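Long-range contact in packaging enzyme P4 (Pseudomonas phage phi6, PDB 4BLO), which hydrolyses nucleoside triphosphates and, as a hexameric RecA-like helicase, probably drives viral RNA into the empty capsid: residues 187-192 with 227-232. Residues are numbered along the deposited sequence; the frame is centred on the assembly and turned at random.
Sequences DSVRPL and VVMVVN
Val189 and Val231 run alongside each other with their tips in the same direction, Val189 CG1 3.6 Å from Val231 CG1. The other Val189 branch, CG2, reaches Met229 SD at 3.9 Å, the two side chains crossing at a slant; Met229 continues onto Ile216 of helix 208-222. Further on, aliphatic carbons pack, Arg190 CG lying 4.0 Å from Asn232 CB. Asp187 meets Val230 differently: with CG anti to the backbone N (chi1 -166°), its carboxylate swings over the valine, and OD1 faces the two methyls, 3.4 Å from Val230 CG2 and 3.5 Å from Val230 CG1. The other oxygen, OD2, is hydrogen-bonded to Ser133 OG of the P-loop. Strands 184-187 and 226-231 run parallel as neighbours in the RecA-like core, and Asp187, at the C-terminal side of the first, following apolar residues and with its side chain about 4 Å from the bound calcium ion, fits the Walker B aspartate. A cis peptide joins it to Ser188, as in RecA itself, and the chain then turns into helix 190-193. The hydrogen bond between the segments is weak: Val189 N to Val230 O, 3.4 Å and bent to 142°. The Arg190 guanidinium leaves the contact for a salt bridge to Glu150 and weak bonds to Thr214 and Ser250 of a second subunit, while the Asn232 side chain, about 5 Å from the bound ADP, touches Lys132.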
loop_
_atom_site.group_PDB
_atom_site.type_symbol
_atom_site.label_atom_id
_atom_site.label_comp_id
_atom_site.label_asym_id
_atom_site.label_seq_id
_atom_site.Cartn_x
_atom_site.Cartn_y
_atom_site.Cartn_z
ATOM N N ASP L 187 -5.374 -22.601 21.904
ATOM C CA ASP L 187 -4.745 -21.473 22.600
ATOM C C ASP L 187 -3.276 -21.383 22.164
ATOM O O ASP L 187 -2.458 -22.158 22.643
ATOM C CB ASP L 187 -4.866 -21.597 24.131
ATOM C CG ASP L 187 -4.543 -20.329 24.918
ATOM O OD1 ASP L 187 -4.530 -19.229 24.314
ATOM O OD2 ASP L 187 -4.324 -20.436 26.150
ATOM N N SER L 188 -2.938 -20.533 21.178
ATOM C CA SER L 188 -3.738 -19.482 20.538
ATOM C C SER L 188 -3.918 -19.706 19.062
ATOM O O SER L 188 -3.311 -20.608 18.482
ATOM C CB SER L 188 -2.994 -18.153 20.693
ATOM O OG SER L 188 -3.847 -17.047 20.909
ATOM N N VAL L 189 -4.688 -18.804 18.436
ATOM C CA VAL L 189 -4.892 -18.722 16.997
ATOM C C VAL L 189 -4.071 -17.478 16.463
ATOM O O VAL L 189 -3.981 -17.290 15.249
ATOM C CB VAL L 189 -6.407 -18.723 16.626
ATOM C CG1 VAL L 189 -6.997 -17.315 16.536
ATOM C CG2 VAL L 189 -6.662 -19.515 15.357
ATOM N N ARG L 190 -3.424 -16.690 17.386
ATOM C CA ARG L 190 -2.543 -15.524 17.111
ATOM C C ARG L 190 -1.547 -15.749 15.947
ATOM O O ARG L 190 -1.444 -14.831 15.144
ATOM C CB ARG L 190 -1.724 -15.114 18.343
ATOM C CG ARG L 190 -2.419 -14.214 19.356
ATOM C CD ARG L 190 -1.393 -13.516 20.266
ATOM N NE ARG L 190 -0.504 -14.438 20.989
ATOM C CZ ARG L 190 0.754 -14.170 21.334
ATOM N NH1 ARG L 190 1.295 -12.992 21.041
ATOM N NH2 ARG L 190 1.473 -15.068 21.988
ATOM N N PRO L 191 -0.815 -16.904 15.803
ATOM C CA PRO L 191 0.096 -17.061 14.640
ATOM C C PRO L 191 -0.560 -16.749 13.278
ATOM O O PRO L 191 0.085 -16.176 12.388
ATOM C CB PRO L 191 0.496 -18.544 14.704
ATOM C CG PRO L 191 0.323 -18.932 16.111
ATOM C CD PRO L 191 -0.781 -18.114 16.665
ATOM N N LEU L 192 -1.848 -17.124 13.137
ATOM C CA LEU L 192 -2.678 -16.895 11.961
ATOM C C LEU L 192 -3.117 -15.421 11.895
ATOM O O LEU L 192 -2.941 -14.786 10.861
ATOM C CB LEU L 192 -3.915 -17.822 12.042
ATOM C CG LEU L 192 -4.653 -18.258 10.763
ATOM C CD1 LEU L 192 -5.973 -18.896 11.110
ATOM C CD2 LEU L 192 -4.921 -17.106 9.818
ATOM N N VAL L 227 -15.235 -27.045 18.673
ATOM C CA VAL L 227 -13.938 -26.441 18.946
ATOM C C VAL L 227 -14.099 -25.027 19.539
ATOM O O VAL L 227 -14.967 -24.270 19.127
ATOM C CB VAL L 227 -13.067 -26.433 17.646
ATOM C CG1 VAL L 227 -11.693 -25.779 17.866
ATOM C CG2 VAL L 227 -12.910 -27.840 17.063
ATOM N N VAL L 228 -13.242 -24.696 20.516
ATOM C CA VAL L 228 -13.118 -23.379 21.141
ATOM C C VAL L 228 -11.751 -22.809 20.739
ATOM O O VAL L 228 -10.727 -23.383 21.093
ATOM C CB VAL L 228 -13.298 -23.415 22.693
ATOM C CG1 VAL L 228 -12.840 -22.098 23.354
ATOM C CG2 VAL L 228 -14.740 -23.746 23.067
ATOM N N MET L 229 -11.735 -21.703 20.010
ATOM C CA MET L 229 -10.486 -21.039 19.600
ATOM C C MET L 229 -10.340 -19.720 20.323
ATOM O O MET L 229 -11.284 -18.924 20.304
ATOM C CB MET L 229 -10.436 -20.802 18.075
ATOM C CG MET L 229 -10.462 -22.070 17.265
ATOM S SD MET L 229 -9.847 -21.830 15.586
ATOM C CE MET L 229 -11.007 -20.656 14.970
ATOM N N VAL L 230 -9.175 -19.472 20.970
ATOM C CA VAL L 230 -8.991 -18.182 21.648
ATOM C C VAL L 230 -8.457 -17.218 20.601
ATOM O O VAL L 230 -7.465 -17.512 19.923
ATOM C CB VAL L 230 -8.211 -18.156 22.996
ATOM C CG1 VAL L 230 -7.883 -19.542 23.506
ATOM C CG2 VAL L 230 -6.989 -17.236 22.979
ATOM N N VAL L 231 -9.204 -16.119 20.398
ATOM C CA VAL L 231 -8.923 -15.131 19.360
ATOM C C VAL L 231 -8.547 -13.778 20.030
ATOM O O VAL L 231 -9.370 -13.135 20.696
ATOM C CB VAL L 231 -10.072 -15.044 18.288
ATOM C CG1 VAL L 231 -10.323 -16.405 17.654
ATOM C CG2 VAL L 231 -11.377 -14.527 18.865
ATOM N N ASN L 232 -7.251 -13.421 19.928
ATOM C CA ASN L 232 -6.721 -12.191 20.513
ATOM C C ASN L 232 -6.475 -11.183 19.379
ATOM O O ASN L 232 -5.533 -11.338 18.593
ATOM C CB ASN L 232 -5.447 -12.450 21.350
ATOM C CG ASN L 232 -5.054 -11.322 22.307
ATOM O OD1 ASN L 232 -5.076 -10.113 21.980
ATOM N ND2 ASN L 232 -4.614 -11.704 23.504
#